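Local coordinates for leucine aminopeptidase 2 (Saccharomyces cerevisiae, PDB 2XQ0), which cleaves amino-terminal residues, preferentially from di- and tripeptides, as a zinc-dependent M1-family aminopeptidase, and also has low epoxide hydrolase activity in vitro, at residues W352-Q356 with M460-P464. Residues are numbered along the deposited sequence; the frame is centred on the assembly and turned at random.
Sequences WSDLQ and MPPRP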
ATOM      1  N   TRP A 352      10.126  -2.708 -12.871  1.00 21.85           N
ATOM      2  CA  TRP A 352       9.944  -3.550 -14.046  1.00 25.92           C
ATOM      3  C   TRP A 352      10.122  -5.021 -13.696  1.00 23.58           C
ATOM      4  O   TRP A 352       9.321  -5.859 -14.108  1.00 18.29           O
ATOM      5  CB  TRP A 352      10.900  -3.144 -15.186  1.00 22.51           C
ATOM      6  CG  TRP A 352      10.693  -3.953 -16.439  1.00 28.87           C
ATOM      7  CD1 TRP A 352      11.400  -5.053 -16.843  1.00 29.79           C
ATOM      8  CD2 TRP A 352       9.698  -3.725 -17.443  1.00 21.87           C
ATOM      9  NE1 TRP A 352      10.915  -5.505 -18.047  1.00 29.51           N
ATOM     10  CE2 TRP A 352       9.863  -4.716 -18.428  1.00 19.86           C
ATOM     11  CE3 TRP A 352       8.682  -2.773 -17.602  1.00 24.29           C
ATOM     12  CZ2 TRP A 352       9.054  -4.783 -19.560  1.00 23.79           C
ATOM     13  CZ3 TRP A 352       7.874  -2.849 -18.723  1.00 21.53           C
ATOM     14  CH2 TRP A 352       8.071  -3.846 -19.690  1.00 21.70           C
ATOM     15  N   SER A 353      11.164  -5.342 -12.935  1.00 22.27           N
ATOM     16  CA  SER A 353      11.380  -6.727 -12.539  1.00 28.56           C
ATOM     17  C   SER A 353      10.329  -7.209 -11.537  1.00 27.24           C
ATOM     18  O   SER A 353       9.963  -8.375 -11.570  1.00 24.86           O
ATOM     19  CB  SER A 353      12.792  -6.955 -11.992  1.00 36.79           C
ATOM     20  OG  SER A 353      12.868  -6.581 -10.636  1.00 48.44           O
ATOM     21  N   ASP A 354       9.862  -6.331 -10.643  1.00 18.96           N
ATOM     22  CA  ASP A 354       8.700  -6.640  -9.795  1.00 26.43           C
ATOM     23  C   ASP A 354       7.438  -6.966 -10.628  1.00 22.07           C
ATOM     24  O   ASP A 354       6.697  -7.910 -10.324  1.00 22.63           O
ATOM     25  CB  ASP A 354       8.394  -5.473  -8.850  1.00 30.14           C
ATOM     26  CG  ASP A 354       9.416  -5.333  -7.722  1.00 39.04           C
ATOM     27  OD1 ASP A 354      10.199  -6.274  -7.478  1.00 32.66           O
ATOM     28  OD2 ASP A 354       9.430  -4.267  -7.062  1.00 43.83           O
ATOM     29  N   LEU A 355       7.184  -6.180 -11.666  1.00 20.59           N
ATOM     30  CA  LEU A 355       6.044  -6.448 -12.555  1.00 24.28           C
ATOM     31  C   LEU A 355       6.174  -7.828 -13.196  1.00 26.10           C
ATOM     32  O   LEU A 355       5.226  -8.628 -13.221  1.00 26.86           O
ATOM     33  CB  LEU A 355       5.958  -5.372 -13.653  1.00 23.34           C
ATOM     34  CG  LEU A 355       4.739  -5.435 -14.594  1.00 25.39           C
ATOM     35  CD1 LEU A 355       3.436  -5.448 -13.785  1.00 21.24           C
ATOM     36  CD2 LEU A 355       4.733  -4.294 -15.595  1.00 19.66           C
ATOM     37  N   GLN A 356       7.349  -8.102 -13.742  1.00 24.39           N
ATOM     38  CA  GLN A 356       7.592  -9.385 -14.402  1.00 20.44           C
ATOM     39  C   GLN A 356       7.327 -10.536 -13.468  1.00 28.81           C
ATOM     40  O   GLN A 356       6.642 -11.488 -13.827  1.00 34.43           O
ATOM     41  CB  GLN A 356       9.029  -9.472 -14.912  1.00 24.58           C
ATOM     42  CG  GLN A 356       9.322 -10.719 -15.706  1.00 29.23           C
ATOM     43  CD  GLN A 356       8.625 -10.723 -17.047  1.00 39.84           C
ATOM     44  OE1 GLN A 356       9.033 -10.022 -17.969  1.00 39.69           O
ATOM     45  NE2 GLN A 356       7.564 -11.518 -17.166  1.00 42.83           N
ATOM     46  N   MET A 460       3.155  -8.200 -20.044  1.00 32.36           N
ATOM     47  CA  MET A 460       4.042  -7.041 -19.920  1.00 33.69           C
ATOM     48  C   MET A 460       3.757  -6.039 -21.019  1.00 29.14           C
ATOM     49  O   MET A 460       3.557  -6.415 -22.160  1.00 27.61           O
ATOM     50  CB  MET A 460       5.511  -7.463 -20.015  1.00 30.82           C
ATOM     51  CG  MET A 460       5.924  -8.475 -18.986  1.00 32.27           C
ATOM     52  SD  MET A 460       5.923  -7.742 -17.345  1.00 27.37           S
ATOM     53  CE  MET A 460       7.361  -6.672 -17.438  1.00 24.80           C
ATOM     54  N   PRO A 461       3.745  -4.747 -20.682  1.00 28.62           N
ATOM     55  CA  PRO A 461       3.614  -3.799 -21.778  1.00 30.56           C
ATOM     56  C   PRO A 461       4.942  -3.682 -22.530  1.00 30.43           C
ATOM     57  O   PRO A 461       5.919  -4.312 -22.146  1.00 28.93           O
ATOM     58  CB  PRO A 461       3.302  -2.501 -21.050  1.00 27.20           C
ATOM     59  CG  PRO A 461       4.004  -2.630 -19.745  1.00 25.77           C
ATOM     60  CD  PRO A 461       4.070  -4.084 -19.410  1.00 26.94           C
ATOM     61  N   PRO A 462       4.987  -2.864 -23.588  1.00 31.06           N
ATOM     62  CA  PRO A 462       6.265  -2.667 -24.266  1.00 26.86           C
ATOM     63  C   PRO A 462       7.303  -2.089 -23.305  1.00 24.30           C
ATOM     64  O   PRO A 462       6.961  -1.228 -22.492  1.00 24.34           O
ATOM     65  CB  PRO A 462       5.923  -1.641 -25.356  1.00 31.13           C
ATOM     66  CG  PRO A 462       4.490  -1.841 -25.628  1.00 30.11           C
ATOM     67  CD  PRO A 462       3.884  -2.170 -24.273  1.00 28.75           C
ATOM     68  N   ARG A 463       8.555  -2.521 -23.429  1.00 25.01           N
ATOM     69  CA  ARG A 463       9.587  -2.141 -22.460  1.00 30.42           C
ATOM     70  C   ARG A 463      10.252  -0.812 -22.787  1.00 31.18           C
ATOM     71  O   ARG A 463      10.792  -0.617 -23.881  1.00 29.25           O
ATOM     72  CB  ARG A 463      10.661  -3.226 -22.348  1.00 30.79           C
ATOM     73  CG  ARG A 463      11.704  -2.914 -21.269  1.00 28.10           C
ATOM     74  CD  ARG A 463      12.639  -4.093 -21.102  1.00 24.62           C
ATOM     75  NE  ARG A 463      13.484  -4.249 -22.275  1.00 25.64           N
ATOM     76  CZ  ARG A 463      14.222  -5.327 -22.526  1.00 36.40           C
ATOM     77  NH1 ARG A 463      14.180  -6.364 -21.703  1.00 35.57           N
ATOM     78  NH2 ARG A 463      14.980  -5.374 -23.616  1.00 39.15           N
ATOM     79  N   PRO A 464      10.242   0.113 -21.830  1.00 27.09           N
ATOM     80  CA  PRO A 464      10.885   1.396 -22.119  1.00 26.59           C
ATOM     81  C   PRO A 464      12.408   1.307 -22.040  1.00 22.04           C
ATOM     82  O   PRO A 464      12.946   0.292 -21.605  1.00 21.26           O
ATOM     83  CB  PRO A 464      10.349   2.307 -21.016  1.00 32.01           C
ATOM     84  CG  PRO A 464      10.018   1.371 -19.886  1.00 25.54           C
ATOM     85  CD  PRO A 464       9.640   0.049 -20.481  1.00 27.09           C
TER
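Trp352 and Met460 show how an indole can join a helix to a proline-rich loop with no hydrogen bond passing between them. A chi1 of -177°, which sets CG trans to the backbone N, carries the tryptophan from helix 341-360 into the curve of 460-464, which wraps its six-membered ring. Met460 CE lies over one face, 3.5 Å from the centroid of that ring, in a CH-pi contact; the bend at chi3 (-72°) turns this methyl onto the indole. Behind it, Met460 SD stands above the same face at 5.1 Å from the centroid, a more distant Met-aromatic approach. Arg463 runs across the opposite face at about a right angle, and the CG of its aliphatic stem, 4.0 Å from the centroid, makes the second CH-pi contact. In the ring plane, Pro461 O lies 3.3 Å from Trp352 CH2. Were Trp352 cut back to an alanine, a gap would probably open between Met460 and Arg463, depriving both of their shared aromatic surface. One turn along the helix, Leu355 meets Met460 tip to tip, Leu355 CG to Met460 SD at 3.8 Å. Gln356 OE1 packs against Met460 CG, while Gln356 NE2 is hydrogen-bonded to Asp360 OD1. Leu355 and Trp352 also touch helix 388-403, which carries the proton donor Tyr390; the arrangement, an indole with CH-pi contacts on both faces and a Met-aromatic contact on one, joins the loop between helices 451-456 and 469-484 to helix 341-360 of the M1 peptidase.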